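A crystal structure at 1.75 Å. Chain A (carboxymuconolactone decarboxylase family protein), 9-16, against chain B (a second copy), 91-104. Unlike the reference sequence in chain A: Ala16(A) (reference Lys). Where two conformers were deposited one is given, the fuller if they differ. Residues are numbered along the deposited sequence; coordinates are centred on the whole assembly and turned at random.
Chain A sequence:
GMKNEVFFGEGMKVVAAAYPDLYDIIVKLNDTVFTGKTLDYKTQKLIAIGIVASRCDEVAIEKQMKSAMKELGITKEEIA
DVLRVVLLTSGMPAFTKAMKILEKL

Chain A 9-16: GEGMKVVA
Chain B, residues 91-104: GMPAFTKAMKILEK

This is a steep helix-on-helix crossing between two copies of one protein, closed by a glycine at the crossing point and by apolar side chains beside it, with no hydrogen bond across it among the modelled atoms.

In chain A, residues 10-16 form the first turns of a helix that continues later in the chain; Gly9(A) precedes it and accepts from Lys13(A), N to O 2.9 Å. In chain B, Gly91(B) takes the N-cap position with phi/psi 101/174, angles at which a CB would jam against the preceding carbonyl, and a regular helix runs from Met92(B), with phi near -60° and psi near -45° and i to i+4 bonds such as Lys100(B) N to Thr96(B) O at 3.0 Å. The N-to-C directions meet at 77°, and the axes approach to 7.9 Å.

The register is set by Gly11(A), phi/psi -50/-52, whose CA lies 4.3 Å from the CA of Lys100(B). The same Gly11(A) CA sits 4.1 Å from both Thr96(B) O and Lys100(B) N, so backbone rests on backbone; the Met99(B) side chain adds a contact, its CB 4.2 Å from Gly11(A) CA. A CB on Gly11(A) would fall 2.8 Å from Thr96(B) O, a clash; the bare backbone is what permits this closeness.

Next to the glycine lies the apolar patch. Met12(A), a selenomethionine with all three chi angles m, leaves its backbone sideways but brings its end nearer: its SE reaches Met92(B) CE at 4.0 Å, Thr96(B) CG2 at 4.0 Å and Phe95(B) CE2 at 4.2 Å, the last at the ring edge. Met92(B), also selenomethionine, is m at all three chi angles, Phe95(B) has chi1 t and chi2 68°, and Thr96(B) has chi1 p. One turn on from Gly11(A), Val15(A), chi1 t, places CG2 3.9 Å from Phe95(B) CZ and 4.0 Å from CG of Met99(B), a selenomethionine with chi1 and chi2 m and chi3 -22°. These contacts work by exclusion of water and close fit.

Glu103(B), chi1 m, chi2 t and chi3 14°, points toward chain A and buries the most area of any residue here. Its carboxylate meets backbone carbonyls: Glu103(B) OE1 lies 2.9 Å from Glu10(A) O, and Glu103(B) OE2 lies 2.8 Å from Gly11(A) O. Carbonyl oxygens accept, as does a carboxylate, so neither pair is a hydrogen bond. The modelled position also puts Glu103(B) CD 2.8 Å from Val14(A) CG2, too close to be read as packing. The transferable rule is glycine at the crossing, with flexible and branched apolar side chains beside it.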

# COMPACT_ATOMS: atom_id res chain seq x y z
N GLY A 9 20.25 -11.50 -7.64
CA GLY A 9 20.50 -10.69 -6.42
C GLY A 9 21.10 -11.51 -5.29
O GLY A 9 21.21 -12.74 -5.39
N GLU A 10 21.50 -10.84 -4.21
CA GLU A 10 21.96 -11.53 -3.01
C GLU A 10 20.83 -12.41 -2.46
O GLU A 10 21.07 -13.58 -2.11
CB GLU A 10 22.43 -10.53 -1.94
N GLY A 11 19.62 -11.84 -2.39
CA GLY A 11 18.44 -12.56 -1.93
C GLY A 11 18.31 -13.89 -2.64
O GLY A 11 18.20 -14.95 -2.01
N MSE A 12 18.38 -13.83 -3.97
CA MSE A 12 18.18 -15.00 -4.83
C MSE A 12 19.35 -15.97 -4.85
O MSE A 12 19.16 -17.18 -5.01
CB MSE A 12 17.81 -14.54 -6.24
CG MSE A 12 16.49 -13.85 -6.26
SE MSE A 12 15.16 -15.08 -5.53
CE MSE A 12 14.99 -16.10 -7.16
N LYS A 13 20.56 -15.47 -4.65
CA LYS A 13 21.71 -16.35 -4.57
C LYS A 13 21.57 -17.31 -3.38
O LYS A 13 21.88 -18.50 -3.49
CB LYS A 13 23.02 -15.54 -4.50
N VAL A 14 21.04 -16.82 -2.26
CA VAL A 14 20.92 -17.67 -1.06
C VAL A 14 19.71 -18.59 -1.16
O VAL A 14 19.77 -19.75 -0.72
CB VAL A 14 20.83 -16.87 0.25
CG1 VAL A 14 20.97 -17.81 1.45
CG2 VAL A 14 21.91 -15.79 0.31
N VAL A 15 18.64 -18.08 -1.75
CA VAL A 15 17.47 -18.92 -2.05
C VAL A 15 17.93 -20.10 -2.93
O VAL A 15 17.64 -21.24 -2.62
CB VAL A 15 16.35 -18.13 -2.76
CG1 VAL A 15 15.20 -19.03 -3.08
CG2 VAL A 15 15.86 -16.98 -1.88
N ALA A 16 18.65 -19.82 -4.00
CA ALA A 16 19.19 -20.89 -4.87
C ALA A 16 20.02 -21.92 -4.13
O ALA A 16 19.87 -23.13 -4.35
CB ALA A 16 19.98 -20.28 -6.04
N GLY B 91 4.46 -10.88 -3.68
CA GLY B 91 5.26 -10.77 -4.89
C GLY B 91 6.77 -10.84 -4.65
O GLY B 91 7.24 -10.85 -3.51
N MSE B 92 7.50 -10.87 -5.76
CA MSE B 92 8.95 -11.02 -5.73
C MSE B 92 9.70 -9.84 -5.08
O MSE B 92 10.63 -10.07 -4.29
CB MSE B 92 9.48 -11.31 -7.14
CG MSE B 92 9.30 -12.68 -7.57
SE MSE B 92 10.53 -13.77 -6.59
CE MSE B 92 12.21 -13.17 -7.41
N PRO B 93 9.32 -8.59 -5.38
CA PRO B 93 10.08 -7.50 -4.74
C PRO B 93 10.15 -7.58 -3.21
O PRO B 93 11.23 -7.43 -2.61
CB PRO B 93 9.36 -6.23 -5.22
CG PRO B 93 8.77 -6.63 -6.52
CD PRO B 93 8.33 -8.05 -6.34
N ALA B 94 9.02 -7.84 -2.57
CA ALA B 94 8.99 -7.91 -1.13
C ALA B 94 9.80 -9.12 -0.63
O ALA B 94 10.54 -9.04 0.37
CB ALA B 94 7.53 -8.02 -0.64
N PHE B 95 9.61 -10.25 -1.30
CA PHE B 95 10.31 -11.48 -0.96
C PHE B 95 11.84 -11.28 -1.04
O PHE B 95 12.57 -11.64 -0.10
CB PHE B 95 9.92 -12.58 -1.94
CG PHE B 95 10.69 -13.87 -1.72
CD1 PHE B 95 10.48 -14.62 -0.59
CD2 PHE B 95 11.61 -14.33 -2.66
CE1 PHE B 95 11.16 -15.82 -0.37
CE2 PHE B 95 12.31 -15.53 -2.44
CZ PHE B 95 12.10 -16.26 -1.30
N THR B 96 12.31 -10.75 -2.16
CA THR B 96 13.77 -10.68 -2.37
C THR B 96 14.39 -9.66 -1.42
O THR B 96 15.47 -9.91 -0.87
CB THR B 96 14.12 -10.39 -3.85
OG1 THR B 96 13.55 -9.15 -4.21
CG2 THR B 96 13.57 -11.46 -4.77
N LYS B 97 13.71 -8.53 -1.16
CA LYS B 97 14.20 -7.53 -0.22
C LYS B 97 14.35 -8.16 1.15
O LYS B 97 15.37 -8.01 1.82
CB LYS B 97 13.24 -6.33 -0.16
CG LYS B 97 13.64 -5.22 0.81
CD LYS B 97 12.77 -3.96 0.64
CE LYS B 97 13.55 -2.70 0.98
NZ LYS B 97 14.50 -2.33 -0.11
N ALA B 98 13.31 -8.87 1.59
CA ALA B 98 13.27 -9.49 2.93
C ALA B 98 14.32 -10.59 3.08
O ALA B 98 14.99 -10.71 4.15
CB ALA B 98 11.86 -10.04 3.24
N MSE B 99 14.48 -11.38 2.03
CA MSE B 99 15.45 -12.46 2.05
C MSE B 99 16.84 -11.89 2.20
O MSE B 99 17.65 -12.45 2.94
CB MSE B 99 15.40 -13.35 0.80
CG MSE B 99 14.40 -14.43 0.82
SE MSE B 99 14.73 -15.84 2.18
CE MSE B 99 16.13 -15.68 2.42
N LYS B 100 17.14 -10.80 1.50
CA LYS B 100 18.45 -10.14 1.61
C LYS B 100 18.74 -9.60 3.01
O LYS B 100 19.87 -9.72 3.52
CB LYS B 100 18.56 -9.03 0.57
CG LYS B 100 19.90 -8.26 0.62
N ILE B 101 17.73 -9.01 3.62
CA ILE B 101 17.82 -8.53 4.99
C ILE B 101 18.07 -9.71 5.95
O ILE B 101 18.95 -9.63 6.82
CB ILE B 101 16.55 -7.77 5.41
CG1 ILE B 101 16.38 -6.47 4.60
CG2 ILE B 101 16.57 -7.45 6.92
CD1 ILE B 101 14.99 -5.83 4.75
N LEU B 102 17.34 -10.80 5.77
CA LEU B 102 17.50 -12.00 6.61
C LEU B 102 18.91 -12.55 6.50
O LEU B 102 19.52 -12.92 7.52
CB LEU B 102 16.49 -13.09 6.22
CG LEU B 102 16.55 -14.41 7.00
CD1 LEU B 102 16.37 -14.20 8.52
CD2 LEU B 102 15.48 -15.32 6.45
N GLU B 103 19.42 -12.60 5.27
CA GLU B 103 20.75 -13.11 4.99
C GLU B 103 21.82 -12.30 5.72
O GLU B 103 22.77 -12.86 6.26
CB GLU B 103 21.03 -13.06 3.49
CG GLU B 103 20.22 -14.07 2.69
CD GLU B 103 20.13 -13.75 1.19
OE1 GLU B 103 20.91 -12.90 0.69
OE2 GLU B 103 19.28 -14.38 0.51
N LYS B 104 21.66 -10.98 5.75
CA LYS B 104 22.66 -10.08 6.34
C LYS B 104 22.59 -10.04 7.88
O LYS B 104 23.49 -9.52 8.54
CB LYS B 104 22.53 -8.67 5.76
CG LYS B 104 22.89 -8.55 4.28